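Glycoside Hydrolase Family 43_12 (Metagenome, PDB 7JVH) probably hydrolyses glycosidic bonds of plant cell-wall polysaccharides or their oligosaccharides, most likely releasing arabinose or xylose residues. Local coordinates at residues 101-106 against 159-164; 132-137 against 153-158. One frame throughout, in Å; residues are numbered along the deposited sequence.

Both interactions lie in the GH43 domain, at its second four-stranded sheet, built from strands 120-129, 134-142, 148-154 and 165-166. Interaction 2 is internal to that sheet: backbone pairing ties 134-142 to 148-154, with Phe135 packed on one face, Tyr136 beside Lys153 on the other, and Lys155 at the exposed end. Interaction 1 joins different sheets, setting the end of strand 98-102 against the 159-164 loop through a buried valine-indole contact and, at a less buried place, an arginine that bonds a carbonyl and a carboxylate. The centres of interactions 1 and 2 are about 10 Å apart. They meet where Gly160 O approaches Thr154 OG1 at 2.8 Å and where Trp161 packs on Thr154 and Met137.

Interaction 1 of 2, residues 101-106 against 159-164; sequences GNVLDR and QGWSDP
Val103 lies over one face of the Trp161 indole, joining two neighbouring blades of the five-bladed beta-propeller characteristic of GH43 enzymes. It stands at the corner where the chain leaves strand 98-102, the outermost strand of its blade, and Trp161 belongs to the loop leading into strand 165-166 of the next. CG1 of Val103 sits above the five-membered ring in a CH-pi contact, while CG2 reaches the nitrogen side of the indole, near Trp161 NE1. With Val103 CG1 anti to the backbone N (chi1 175°), both methyls come to lie against the ring system.

The polar half of the contact belongs to Arg106. Its NH2 gives a bond of 2.7 Å to Trp161 O, lying in both the carbonyl plane and the guanidinium plane, and NH1 adds a weak one of 3.1 Å to the same oxygen. NH2 also forms a salt bridge with Asp163 OD1 at 3.2 Å, reaching that oxygen from above the carboxylate plane; the two flat groups are turned 47° apart. The bend of the arginine chain at chi3 (-58°) brings the guanidinium edge round to the loop.

Further out, Ser108 OG hydrogen-bonds Asp163 OD1, steadying the carboxylate, and Gln109 holds both Arg106 N and Ser162 O. Ile88 of the first blade and Val152, Phe135 and Met137 of the second also pack against Trp161. The loop is pinned to strand 148-154 by Lys153 N, which bonds Ser162 OG, and this same hydroxyl donates to Asp163 O at 3.0 Å.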
loop_
_atom_site.group_PDB
_atom_site.type_symbol
_atom_site.label_atom_id
_atom_site.label_comp_id
_atom_site.label_asym_id
_atom_site.label_seq_id
_atom_site.Cartn_x
_atom_site.Cartn_y
_atom_site.Cartn_z
ATOM N N GLY A 101 -6.646 -7.218 -9.952
ATOM C CA GLY A 101 -7.069 -5.857 -10.196
ATOM C C GLY A 101 -6.937 -4.990 -8.960
ATOM O O GLY A 101 -6.075 -5.218 -8.104
ATOM N N ASN A 102 -7.797 -3.970 -8.887
ATOM C CA ASN A 102 -7.899 -3.086 -7.745
ATOM C C ASN A 102 -9.395 -2.920 -7.472
ATOM O O ASN A 102 -10.151 -2.605 -8.389
ATOM C CB ASN A 102 -7.229 -1.740 -8.049
ATOM C CG ASN A 102 -5.736 -1.871 -8.331
ATOM O OD1 ASN A 102 -4.912 -1.661 -7.441
ATOM N ND2 ASN A 102 -5.376 -2.231 -9.570
ATOM N N VAL A 103 -9.818 -3.154 -6.223
ATOM C CA VAL A 103 -11.242 -3.247 -5.884
ATOM C C VAL A 103 -11.984 -1.941 -6.157
ATOM O O VAL A 103 -13.094 -1.959 -6.701
ATOM C CB VAL A 103 -11.481 -3.734 -4.427
ATOM C CG1 VAL A 103 -12.957 -3.695 -4.064
ATOM C CG2 VAL A 103 -10.917 -5.135 -4.241
ATOM N N LEU A 104 -11.365 -0.813 -5.795
ATOM C CA LEU A 104 -11.930 0.511 -6.048
ATOM C C LEU A 104 -11.251 1.107 -7.277
ATOM O O LEU A 104 -10.243 1.811 -7.162
ATOM C CB LEU A 104 -11.765 1.423 -4.819
ATOM C CG LEU A 104 -12.262 0.859 -3.475
ATOM C CD1 LEU A 104 -12.100 1.875 -2.364
ATOM C CD2 LEU A 104 -13.712 0.416 -3.533
ATOM N N ASP A 105 -11.818 0.810 -8.456
ATOM C CA ASP A 105 -11.259 1.224 -9.741
ATOM C C ASP A 105 -12.153 2.128 -10.605
ATOM O O ASP A 105 -11.779 2.490 -11.722
ATOM C CB ASP A 105 -10.820 -0.013 -10.544
ATOM C CG ASP A 105 -11.956 -0.991 -10.817
ATOM O OD1 ASP A 105 -13.085 -0.771 -10.340
ATOM O OD2 ASP A 105 -11.716 -1.982 -11.531
ATOM N N ARG A 106 -13.332 2.490 -10.092
ATOM C CA ARG A 106 -14.194 3.476 -10.731
ATOM C C ARG A 106 -14.223 4.734 -9.873
ATOM O O ARG A 106 -14.086 4.668 -8.645
ATOM C CB ARG A 106 -15.607 2.931 -10.915
ATOM C CG ARG A 106 -15.698 1.740 -11.847
ATOM C CD ARG A 106 -17.139 1.398 -12.180
ATOM N NE ARG A 106 -17.932 1.115 -10.979
ATOM C CZ ARG A 106 -17.900 -0.025 -10.287
ATOM N NH1 ARG A 106 -17.118 -1.025 -10.664
ATOM N NH2 ARG A 106 -18.660 -0.164 -9.212
ATOM N N GLN A 159 -15.081 -9.817 -11.911
ATOM C CA GLN A 159 -16.065 -8.954 -12.578
ATOM C C GLN A 159 -16.133 -7.525 -12.006
ATOM O O GLN A 159 -16.875 -6.696 -12.522
ATOM C CB GLN A 159 -17.466 -9.574 -12.514
ATOM C CG GLN A 159 -17.566 -11.025 -12.955
ATOM C CD GLN A 159 -17.099 -11.256 -14.389
ATOM O OE1 GLN A 159 -17.165 -10.359 -15.243
ATOM N NE2 GLN A 159 -16.629 -12.473 -14.661
ATOM N N GLY A 160 -15.360 -7.258 -10.944
ATOM C CA GLY A 160 -15.380 -5.985 -10.249
ATOM C C GLY A 160 -16.403 -5.937 -9.127
ATOM O O GLY A 160 -17.094 -6.914 -8.865
ATOM N N TRP A 161 -16.507 -4.778 -8.470
ATOM C CA TRP A 161 -17.326 -4.593 -7.276
ATOM C C TRP A 161 -18.366 -3.487 -7.445
ATOM O O TRP A 161 -18.242 -2.627 -8.316
ATOM C CB TRP A 161 -16.430 -4.270 -6.083
ATOM C CG TRP A 161 -15.385 -5.308 -5.769
ATOM C CD1 TRP A 161 -14.248 -5.581 -6.490
ATOM C CD2 TRP A 161 -15.329 -6.150 -4.612
ATOM N NE1 TRP A 161 -13.522 -6.562 -5.880
ATOM C CE2 TRP A 161 -14.153 -6.926 -4.719
ATOM C CE3 TRP A 161 -16.167 -6.346 -3.510
ATOM C CZ2 TRP A 161 -13.796 -7.887 -3.761
ATOM C CZ3 TRP A 161 -15.808 -7.298 -2.556
ATOM C CH2 TRP A 161 -14.636 -8.055 -2.689
ATOM N N SER A 162 -19.397 -3.512 -6.598
ATOM C CA SER A 162 -20.470 -2.529 -6.606
ATOM C C SER A 162 -19.971 -1.143 -6.232
ATOM O O SER A 162 -18.830 -0.965 -5.824
ATOM C CB SER A 162 -21.560 -2.930 -5.612
ATOM O OG SER A 162 -21.111 -2.769 -4.273
ATOM N N ASP A 163 -20.858 -0.154 -6.369
ATOM C CA ASP A 163 -20.637 1.177 -5.822
ATOM C C ASP A 163 -20.771 1.103 -4.301
ATOM O O ASP A 163 -21.337 0.147 -3.771
ATOM C CB ASP A 163 -21.609 2.191 -6.437
ATOM C CG ASP A 163 -21.152 2.684 -7.806
ATOM O OD1 ASP A 163 -19.956 2.583 -8.127
ATOM O OD2 ASP A 163 -21.988 3.174 -8.582
ATOM N N PRO A 164 -20.225 2.082 -3.548
ATOM C CA PRO A 164 -20.196 1.989 -2.088
ATOM C C PRO A 164 -21.576 2.034 -1.425
ATOM O O PRO A 164 -22.501 2.634 -1.961
ATOM C CB PRO A 164 -19.370 3.222 -1.676
ATOM C CG PRO A 164 -18.719 3.731 -2.920
ATOM C CD PRO A 164 -19.598 3.311 -4.060
#

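Interaction 2 of 2, residues 132-137 against 153-158; sequences NDTFYM and KTKDPR
Phe135 N donates to Thr154 O at 2.8 Å, and Thr154 N returns a longer bond of 3.3 Å to Phe135 O, making these residues an antiparallel hydrogen-bonded pair. The hairpin they join, strands 134-142 and 148-154, forms the middle of one four-stranded propeller blade. At its end Lys155 bends at chi2 and chi3, laying its CD 3.4 Å from Asp133 O and letting NZ reach Asn132 O in a weak bond of 3.3 Å.

On the face bearing the side chains of Phe135 and Thr154, Thr154 CG2 touches Phe135 CB at 3.7 Å. Pro157 puts its CD over one face of the Phe135 ring, 4.1 Å from the centroid, in a CH-pi contact. Tyr74 of the preceding blade meets the ring edge-to-face, and Trp161 packs against it as well. Lys153 and Tyr136 project from the other face, side by side and pointing the same way, with Lys153 CG 3.8 Å from Tyr136 CD2; the ammonium ends in a salt bridge with Asp214 of the following blade.

Where strand 148-154 stops, Thr154 OG1 accepts from Asp156 N at 3.1 Å in an ST turn and is also hydrogen-bonded to Gly160 O. An Asx turn follows, Arg158 N bonding Asp156 OD1. The two faces thus differ in chemistry: around Phe135 the packing toward the preceding blade is mainly apolar, whereas the face of Tyr136 and Lys153 combines aromatic and aliphatic packing with an ionic link to the following blade.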
loop_
_atom_site.group_PDB
_atom_site.type_symbol
_atom_site.label_atom_id
_atom_site.label_comp_id
_atom_site.label_asym_id
_atom_site.label_seq_id
_atom_site.Cartn_x
_atom_site.Cartn_y
_atom_site.Cartn_z
ATOM N N ASN A 132 -24.504 -16.436 2.029
ATOM C CA ASN A 132 -25.095 -15.799 0.843
ATOM C C ASN A 132 -24.123 -15.715 -0.349
ATOM O O ASN A 132 -24.328 -14.933 -1.258
ATOM C CB ASN A 132 -25.659 -14.412 1.191
ATOM C CG ASN A 132 -24.578 -13.375 1.429
ATOM O OD1 ASN A 132 -23.389 -13.673 1.370
ATOM N ND2 ASN A 132 -24.989 -12.141 1.700
ATOM N N ASP A 133 -23.067 -16.535 -0.315
ATOM C CA ASP A 133 -22.099 -16.674 -1.397
ATOM C C ASP A 133 -21.703 -15.311 -1.996
ATOM O O ASP A 133 -21.723 -15.118 -3.217
ATOM C CB ASP A 133 -22.646 -17.641 -2.472
ATOM C CG ASP A 133 -21.623 -18.021 -3.529
ATOM O OD1 ASP A 133 -20.404 -17.910 -3.290
ATOM O OD2 ASP A 133 -22.053 -18.450 -4.618
ATOM N N THR A 134 -21.331 -14.370 -1.116
ATOM C CA THR A 134 -21.083 -12.981 -1.484
ATOM C C THR A 134 -19.817 -12.471 -0.843
ATOM O O THR A 134 -19.552 -12.767 0.321
ATOM C CB THR A 134 -22.240 -12.043 -1.057
ATOM O OG1 THR A 134 -23.498 -12.584 -1.495
ATOM C CG2 THR A 134 -22.053 -10.648 -1.671
ATOM N N PHE A 135 -19.053 -11.696 -1.617
ATOM C CA PHE A 135 -17.836 -11.031 -1.146
ATOM C C PHE A 135 -18.148 -9.601 -0.669
ATOM O O PHE A 135 -19.094 -8.965 -1.129
ATOM C CB PHE A 135 -16.771 -11.014 -2.244
ATOM C CG PHE A 135 -16.193 -12.372 -2.563
ATOM C CD1 PHE A 135 -16.835 -13.236 -3.459
ATOM C CD2 PHE A 135 -15.003 -12.787 -1.982
ATOM C CE1 PHE A 135 -16.303 -14.477 -3.751
ATOM C CE2 PHE A 135 -14.465 -14.029 -2.271
ATOM C CZ PHE A 135 -15.115 -14.876 -3.157
ATOM N N TYR A 136 -17.314 -9.113 0.254
ATOM C CA TYR A 136 -17.448 -7.814 0.912
ATOM C C TYR A 136 -16.060 -7.190 1.056
ATOM O O TYR A 136 -15.142 -7.821 1.576
ATOM C CB TYR A 136 -18.053 -7.999 2.304
ATOM C CG TYR A 136 -19.511 -8.394 2.314
ATOM C CD1 TYR A 136 -19.900 -9.736 2.285
ATOM C CD2 TYR A 136 -20.502 -7.424 2.380
ATOM C CE1 TYR A 136 -21.235 -10.089 2.296
ATOM C CE2 TYR A 136 -21.851 -7.767 2.405
ATOM C CZ TYR A 136 -22.214 -9.103 2.359
ATOM O OH TYR A 136 -23.534 -9.468 2.383
HETATM N N MSE A 137 -15.910 -5.955 0.576
HETATM C CA MSE A 137 -14.730 -5.154 0.863
HETATM C C MSE A 137 -15.179 -3.922 1.647
HETATM O O MSE A 137 -15.852 -3.049 1.099
HETATM C CB MSE A 137 -14.024 -4.767 -0.442
HETATM C CG MSE A 137 -12.569 -4.388 -0.268
HETATM SE SE MSE A 137 -12.357 -2.682 0.655
HETATM C CE MSE A 137 -11.690 -3.273 2.340
ATOM N N LYS A 153 -19.454 -4.695 -2.620
ATOM C CA LYS A 153 -19.809 -6.107 -2.729
ATOM C C LYS A 153 -19.631 -6.653 -4.134
ATOM O O LYS A 153 -19.641 -5.909 -5.099
ATOM C CB LYS A 153 -21.266 -6.319 -2.309
ATOM C CG LYS A 153 -21.569 -5.853 -0.904
ATOM C CD LYS A 153 -22.840 -6.461 -0.344
ATOM C CE LYS A 153 -24.088 -6.075 -1.082
ATOM N NZ LYS A 153 -25.241 -6.771 -0.463
ATOM N N THR A 154 -19.501 -7.980 -4.223
ATOM C CA THR A 154 -19.423 -8.699 -5.493
ATOM C C THR A 154 -19.675 -10.189 -5.308
ATOM O O THR A 154 -19.432 -10.738 -4.236
ATOM C CB THR A 154 -18.056 -8.508 -6.181
ATOM O OG1 THR A 154 -18.096 -9.112 -7.474
ATOM C CG2 THR A 154 -16.935 -9.139 -5.382
ATOM N N LYS A 155 -20.172 -10.835 -6.370
ATOM C CA LYS A 155 -20.255 -12.292 -6.445
ATOM C C LYS A 155 -18.962 -12.961 -6.949
ATOM O O LYS A 155 -18.777 -14.158 -6.747
ATOM C CB LYS A 155 -21.433 -12.716 -7.333
ATOM C CG LYS A 155 -22.803 -12.308 -6.808
ATOM C CD LYS A 155 -23.191 -13.048 -5.520
ATOM C CE LYS A 155 -24.269 -14.103 -5.726
ATOM N NZ LYS A 155 -25.016 -14.347 -4.459
ATOM N N ASP A 156 -18.084 -12.168 -7.579
ATOM C CA ASP A 156 -16.912 -12.647 -8.296
ATOM C C ASP A 156 -15.943 -11.480 -8.503
ATOM O O ASP A 156 -16.159 -10.632 -9.366
ATOM C CB ASP A 156 -17.349 -13.264 -9.628
ATOM C CG ASP A 156 -16.166 -13.725 -10.496
ATOM O OD1 ASP A 156 -15.011 -13.786 -10.003
ATOM O OD2 ASP A 156 -16.404 -14.034 -11.687
ATOM N N PRO A 157 -14.845 -11.403 -7.717
ATOM C CA PRO A 157 -13.861 -10.327 -7.855
ATOM C C PRO A 157 -13.348 -10.043 -9.276
ATOM O O PRO A 157 -12.972 -8.907 -9.565
ATOM C CB PRO A 157 -12.710 -10.804 -6.962
ATOM C CG PRO A 157 -13.383 -11.651 -5.921
ATOM C CD PRO A 157 -14.520 -12.330 -6.622
ATOM N N ARG A 158 -13.332 -11.061 -10.144
ATOM C CA ARG A 158 -12.902 -10.880 -11.530
ATOM C C ARG A 158 -13.832 -9.975 -12.359
ATOM O O ARG A 158 -13.415 -9.464 -13.385
ATOM C CB ARG A 158 -12.732 -12.242 -12.227
ATOM C CG ARG A 158 -11.417 -12.953 -11.915
ATOM C CD ARG A 158 -10.311 -12.454 -12.858
ATOM N NE ARG A 158 -10.460 -12.902 -14.257
ATOM C CZ ARG A 158 -10.444 -12.113 -15.343
ATOM N NH1 ARG A 158 -10.302 -10.792 -15.236
ATOM N NH2 ARG A 158 -10.581 -12.647 -16.549
#